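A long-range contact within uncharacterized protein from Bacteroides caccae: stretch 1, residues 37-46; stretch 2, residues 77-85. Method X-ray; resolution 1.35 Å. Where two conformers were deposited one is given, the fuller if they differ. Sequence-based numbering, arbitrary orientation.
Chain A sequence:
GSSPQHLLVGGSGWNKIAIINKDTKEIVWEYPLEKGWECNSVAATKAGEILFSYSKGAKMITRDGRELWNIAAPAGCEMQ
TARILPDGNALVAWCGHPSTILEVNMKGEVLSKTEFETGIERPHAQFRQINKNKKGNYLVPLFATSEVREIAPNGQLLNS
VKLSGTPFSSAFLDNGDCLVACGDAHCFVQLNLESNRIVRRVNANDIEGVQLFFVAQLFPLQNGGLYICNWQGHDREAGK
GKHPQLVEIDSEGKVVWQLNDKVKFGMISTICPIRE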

ATOM      1  N   TRP A  37       3.424   0.726 -16.829  1.00  9.02           N
ATOM      2  CA  TRP A  37       3.704   0.479 -15.420  1.00  8.63           C
ATOM      3  C   TRP A  37       2.617   1.097 -14.538  1.00  8.60           C
ATOM      4  O   TRP A  37       1.996   2.094 -14.893  1.00 10.93           O
ATOM      5  CB  TRP A  37       5.089   1.025 -15.043  1.00  8.23           C
ATOM      6  CG  TRP A  37       6.234   0.233 -15.583  1.00  7.55           C
ATOM      7  CD1 TRP A  37       6.184  -0.704 -16.596  1.00  8.23           C
ATOM      8  CD2 TRP A  37       7.615   0.341 -15.223  1.00  7.74           C
ATOM      9  NE1 TRP A  37       7.424  -1.187 -16.858  1.00  8.65           N
ATOM     10  CE2 TRP A  37       8.321  -0.582 -16.021  1.00  8.69           C
ATOM     11  CE3 TRP A  37       8.327   1.071 -14.264  1.00  7.00           C
ATOM     12  CZ2 TRP A  37       9.714  -0.758 -15.912  1.00  9.43           C
ATOM     13  CZ3 TRP A  37       9.690   0.891 -14.171  1.00  9.12           C
ATOM     14  CH2 TRP A  37      10.371  -0.014 -14.973  1.00 10.11           C
ATOM     15  N   GLU A  38       2.338   0.473 -13.412  1.00  6.84           N
ATOM     16  CA  GLU A  38       1.378   0.953 -12.447  1.00  6.14           C
ATOM     17  C   GLU A  38       1.975   0.694 -11.088  1.00  6.11           C
ATOM     18  O   GLU A  38       2.218  -0.483 -10.761  1.00  5.34           O
ATOM     19  CB  GLU A  38       0.027   0.234 -12.550  1.00  5.85           C
ATOM     20  CG  GLU A  38      -1.023   0.761 -11.592  1.00  6.00           C
ATOM     21  CD  GLU A  38      -2.249  -0.076 -11.407  1.00  6.56           C
ATOM     22  OE1 GLU A  38      -2.264  -1.293 -11.723  1.00  7.60           O
ATOM     23  OE2 GLU A  38      -3.234   0.487 -10.840  1.00  7.06           O
ATOM     24  N   CYS A  39       2.210   1.740 -10.294  1.00  5.52           N
ATOM     25  CA  CYS A  39       2.808   1.628  -8.969  1.00  5.00           C
ATOM     26  C   CYS A  39       1.796   1.863  -7.873  1.00  6.85           C
ATOM     27  O   CYS A  39       1.286   2.971  -7.699  1.00  6.42           O
ATOM     28  CB  CYS A  39       3.968   2.596  -8.797  1.00  5.02           C
ATOM     29  SG  CYS A  39       4.672   2.562  -7.143  1.00  6.68           S
ATOM     30  N   ASN A  40       1.476   0.775  -7.157  1.00  5.42           N
ATOM     31  CA  ASN A  40       0.636   0.811  -5.942  1.00  4.80           C
ATOM     32  C   ASN A  40       1.360   0.482  -4.660  1.00  4.77           C
ATOM     33  O   ASN A  40       0.703   0.440  -3.628  1.00  5.40           O
ATOM     34  CB  ASN A  40      -0.585  -0.101  -6.112  1.00  5.31           C
ATOM     35  CG  ASN A  40      -1.610   0.483  -7.079  1.00  5.54           C
ATOM     36  OD1 ASN A  40      -2.172   1.584  -6.810  1.00  6.75           O
ATOM     37  ND2 ASN A  40      -1.901  -0.225  -8.174  1.00  6.22           N
ATOM     38  N   SER A  41       2.674   0.256  -4.725  1.00  4.50           N
ATOM     39  CA  SER A  41       3.495  -0.017  -3.562  1.00  4.58           C
ATOM     40  C   SER A  41       4.898   0.588  -3.720  1.00  4.86           C
ATOM     41  O   SER A  41       5.620   0.275  -4.669  1.00  6.01           O
ATOM     42  CB  SER A  41       3.697  -1.521  -3.367  1.00  5.15           C
ATOM     43  OG  SER A  41       2.439  -2.137  -3.023  1.00  5.49           O
ATOM     44  N   VAL A  42       5.261   1.431  -2.742  1.00  5.48           N
ATOM     45  CA  VAL A  42       6.621   1.905  -2.520  1.00  5.46           C
ATOM     46  C   VAL A  42       7.031   1.606  -1.089  1.00  6.04           C
ATOM     47  O   VAL A  42       6.185   1.575  -0.188  1.00  6.35           O
ATOM     48  CB  VAL A  42       6.800   3.421  -2.807  1.00  5.83           C
ATOM     49  CG1 VAL A  42       6.405   3.787  -4.229  1.00  6.97           C
ATOM     50  CG2 VAL A  42       6.023   4.325  -1.836  1.00  6.64           C
ATOM     51  N   ALA A  43       8.320   1.414  -0.852  1.00  5.98           N
ATOM     52  CA  ALA A  43       8.835   1.145   0.488  1.00  6.48           C
ATOM     53  C   ALA A  43      10.306   1.546   0.526  1.00  6.92           C
ATOM     54  O   ALA A  43      10.982   1.582  -0.495  1.00  7.17           O
ATOM     55  CB  ALA A  43       8.653  -0.351   0.851  1.00  8.32           C
ATOM     56  N   ALA A  44      10.776   1.911   1.712  1.00  7.62           N
ATOM     57  CA  ALA A  44      12.180   2.289   1.955  1.00  7.45           C
ATOM     58  C   ALA A  44      12.791   1.366   2.951  1.00  8.39           C
ATOM     59  O   ALA A  44      12.152   0.943   3.924  1.00 11.13           O
ATOM     60  CB  ALA A  44      12.274   3.724   2.459  1.00 10.71           C
ATOM     61  N   THR A  45      14.057   1.082   2.726  1.00  8.24           N
ATOM     62  CA  THR A  45      14.853   0.378   3.752  1.00  9.44           C
ATOM     63  C   THR A  45      15.391   1.394   4.746  1.00 11.71           C
ATOM     64  O   THR A  45      15.436   2.588   4.483  1.00 11.55           O
ATOM     65  CB  THR A  45      16.034  -0.396   3.170  1.00 10.03           C
ATOM     66  OG1 THR A  45      17.001   0.524   2.685  1.00 10.61           O
ATOM     67  CG2 THR A  45      15.603  -1.361   2.045  1.00 11.44           C
ATOM     68  N   LYS A  46      15.834   0.900   5.892  1.00 13.21           N
ATOM     69  CA  LYS A  46      16.446   1.777   6.917  1.00 16.46           C
ATOM     70  C   LYS A  46      17.640   2.506   6.357  1.00 16.29           C
ATOM     71  O   LYS A  46      17.880   3.664   6.711  1.00 18.10           O
ATOM     72  CB  LYS A  46      16.827   0.952   8.142  1.00 18.56           C
ATOM     73  CG  LYS A  46      15.613   0.586   8.987  1.00 27.24           C
ATOM     74  N   CYS A  77       0.467 -11.361 -15.413  0.60  7.28           N
ATOM     75  CA  CYS A  77       0.431 -11.220 -13.946  0.60  6.37           C
ATOM     76  C   CYS A  77       0.637  -9.753 -13.623  0.60  6.93           C
ATOM     77  O   CYS A  77       1.083  -8.966 -14.471  0.60  7.36           O
ATOM     78  CB  CYS A  77       1.495 -12.073 -13.275  0.60  5.93           C
ATOM     79  SG  CYS A  77       1.221 -13.876 -13.396  0.60  5.92           S
ATOM     80  N   GLU A  78       0.324  -9.358 -12.397  1.00  6.55           N
ATOM     81  CA  GLU A  78       0.521  -7.978 -11.967  1.00  6.52           C
ATOM     82  C   GLU A  78       1.199  -7.964 -10.612  1.00  5.63           C
ATOM     83  O   GLU A  78       0.619  -8.313  -9.553  1.00  6.35           O
ATOM     84  CB  GLU A  78      -0.796  -7.225 -11.880  1.00  6.91           C
ATOM     85  CG  GLU A  78      -1.558  -7.134 -13.192  1.00  6.87           C
ATOM     86  CD  GLU A  78      -2.750  -6.199 -13.128  1.00  7.27           C
ATOM     87  OE1 GLU A  78      -2.968  -5.528 -12.111  1.00  7.64           O
ATOM     88  OE2 GLU A  78      -3.474  -6.139 -14.163  1.00  9.91           O
HETATM   89  N   MSE A  79       2.440  -7.482 -10.581  1.00  5.19           N
HETATM   90  CA  MSE A  79       3.173  -7.297  -9.342  1.00  5.83           C
HETATM   91  C   MSE A  79       2.642  -6.024  -8.690  1.00  5.68           C
HETATM   92  O   MSE A  79       2.887  -4.913  -9.178  1.00  6.84           O
HETATM   93  CB  MSE A  79       4.663  -7.128  -9.659  1.00  5.89           C
HETATM   94  CG  MSE A  79       5.505  -7.172  -8.429  1.00  5.59           C
HETATM   95 SE   MSE A  79       5.932  -8.958  -7.764  0.75  5.09          SE
HETATM   96  CE  MSE A  79       7.393  -9.348  -8.919  1.00  8.89           C
ATOM     97  N   GLN A  80       1.959  -6.185  -7.561  1.00  5.00           N
ATOM     98  CA  GLN A  80       1.278  -5.082  -6.905  1.00  4.61           C
ATOM     99  C   GLN A  80       1.683  -4.870  -5.453  1.00  4.80           C
ATOM    100  O   GLN A  80       1.384  -3.799  -4.934  1.00  5.70           O
ATOM    101  CB  GLN A  80      -0.236  -5.236  -6.972  1.00  5.15           C
ATOM    102  CG  GLN A  80      -0.818  -5.194  -8.380  1.00  5.53           C
ATOM    103  CD  GLN A  80      -0.972  -3.824  -8.975  1.00  5.04           C
ATOM    104  OE1 GLN A  80      -0.547  -2.831  -8.421  1.00  6.11           O
ATOM    105  NE2 GLN A  80      -1.559  -3.775 -10.161  1.00  6.38           N
ATOM    106  N   THR A  81       2.332  -5.841  -4.799  1.00  4.80           N
ATOM    107  CA  THR A  81       2.862  -5.717  -3.463  1.00  4.46           C
ATOM    108  C   THR A  81       4.354  -5.510  -3.507  1.00  4.98           C
ATOM    109  O   THR A  81       5.055  -6.185  -4.251  1.00  5.29           O
ATOM    110  CB  THR A  81       2.595  -7.016  -2.665  1.00  6.21           C
ATOM    111  OG1 THR A  81       1.189  -7.247  -2.489  1.00  6.13           O
ATOM    112  CG2 THR A  81       3.253  -7.024  -1.289  1.00  6.35           C
ATOM    113  N   ALA A  82       4.845  -4.617  -2.658  1.00  5.07           N
ATOM    114  CA  ALA A  82       6.285  -4.425  -2.448  1.00  5.70           C
ATOM    115  C   ALA A  82       6.466  -3.693  -1.109  1.00  5.36           C
ATOM    116  O   ALA A  82       6.194  -2.500  -1.032  1.00  7.26           O
ATOM    117  CB  ALA A  82       6.893  -3.660  -3.590  1.00  7.55           C
ATOM    118  N   ARG A  83       6.921  -4.383  -0.072  1.00  6.01           N
ATOM    119  CA  ARG A  83       7.134  -3.791   1.251  1.00  8.35           C
ATOM    120  C   ARG A  83       8.425  -4.336   1.840  1.00  8.62           C
ATOM    121  O   ARG A  83       8.958  -5.353   1.407  1.00  8.08           O
ATOM    122  CB  ARG A  83       5.953  -4.045   2.188  1.00  8.17           C
ATOM    123  CG  ARG A  83       5.786  -5.516   2.531  1.00  9.80           C
ATOM    124  CD  ARG A  83       4.763  -5.750   3.601  1.00 12.55           C
ATOM    125  NE  ARG A  83       3.425  -5.385   3.190  1.00 12.37           N
ATOM    126  CZ  ARG A  83       2.733  -4.345   3.635  1.00  9.10           C
ATOM    127  NH1 ARG A  83       3.244  -3.528   4.538  1.00 12.16           N
ATOM    128  NH2 ARG A  83       1.507  -4.166   3.212  1.00 10.54           N
ATOM    129  N   ILE A  84       8.930  -3.640   2.854  1.00  8.56           N
ATOM    130  CA  ILE A  84      10.023  -4.124   3.687  1.00  7.96           C
ATOM    131  C   ILE A  84       9.439  -4.626   4.992  1.00  8.69           C
ATOM    132  O   ILE A  84       8.711  -3.886   5.695  1.00  9.87           O
ATOM    133  CB  ILE A  84      11.059  -3.029   3.907  1.00  9.00           C
ATOM    134  CG1 ILE A  84      11.649  -2.553   2.577  1.00  9.50           C
ATOM    135  CG2 ILE A  84      12.140  -3.516   4.911  1.00 11.21           C
ATOM    136  CD1 ILE A  84      12.480  -3.579   1.790  1.00  9.95           C
ATOM    137  N   LEU A  85       9.704  -5.891   5.291  1.00  9.62           N
ATOM    138  CA  LEU A  85       9.224  -6.517   6.492  1.00 11.41           C
ATOM    139  C   LEU A  85      10.046  -6.042   7.714  1.00 11.94           C
ATOM    140  O   LEU A  85      11.143  -5.511   7.563  1.00 12.00           O
ATOM    141  CB  LEU A  85       9.395  -8.025   6.368  1.00  9.78           C
ATOM    142  CG  LEU A  85       8.554  -8.693   5.282  1.00 10.81           C
ATOM    143  CD1 LEU A  85       8.969 -10.139   5.141  1.00 13.67           C
ATOM    144  CD2 LEU A  85       7.044  -8.542   5.584  1.00 11.64           C
TER
HETATM  145  O   HOH W   1       2.063  -1.789  -8.357  1.00  6.43           O
HETATM  146  O   HOH W   2       2.790  -3.535  -0.637  1.00  7.46           O
HETATM  147  O   HOH W   3       4.391  -0.596  -0.150  1.00  9.52           O

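The two stretches lie side by side and run in nearly the same direction: the axes of strand 41-44 and strand 78-84 differ by 12° and approach to 5.5 Å. In register, Ser41 CA is 5.3 Å from Ala82 CA and Ala43 CA 5.3 Å from Arg83 CA, while Asn40 CA and Gln80 CA are 6.0 Å apart. No direct backbone-to-backbone hydrogen bond joins the stretches; the bonds between them are made by side chains and by water. Water 3 illustrates this, lying 2.8 Å from both Val42 O and Ala82 O, within hydrogen-bonding reach of each. These two carbonyl oxygens, both acceptors and 4.2 Å apart, could not bond to each other, and the water bridges them.

Ser41 fixes the middle of the contact. Its side chain points toward the other stretch, and in the m rotamer its hydroxyl donates a short hydrogen bond to the backbone, Ser41 OG to Gln80 O at 2.7 Å. The same oxygen accepts from water 2, 2.8 Å from Ser41 OG, and this water in turn accepts from Ala82 N at 3.1 Å. The direct approach of Ser41 OG to Ala82 N, 3.5 Å, has too poor an angle for a hydrogen bond.

At the N-terminal end, Gln80 is the hub of a polar network. Its CA-to-CB bond points sideways, but m rotamers at chi1 and chi2 bring the amide group nearer to stretch 1, where both of its polar atoms are used. Gln80 NE2 donates to Glu38 OE1 at 3.0 Å and, within its own stretch, to Glu78 OE1 at 3.0 Å. It therefore sits between two carboxylates whose OE1 atoms, Glu38 OE1 and Glu78 OE1, are only 4.3 Å apart, a closeness of like charges that the shared donor helps to offset. Gln80 OE1 accepts from Asn40 ND2 at 2.9 Å with a nearly linear geometry, and Asn40 ND2 also donates to Glu38 OE2 at 3.1 Å. Water 1 ties the backbone into this network, accepting from Asn40 N at 2.9 Å and lying 2.8 Å from Gln80 OE1 and 2.7 Å from Glu38 O.

Toward the C-terminal end the contact becomes apolar. Ala43 points toward stretch 2, and its small methyl packs against the backbone, with Ala43 CB 3.8 Å from Arg83 CA, and against Ile84, with Ala43 CB 4.1 Å from Ile84 CG1. Ile84 extends this patch to Thr45, whose methyl meets it at 3.8 Å between Thr45 CG2 and Ile84 CD1.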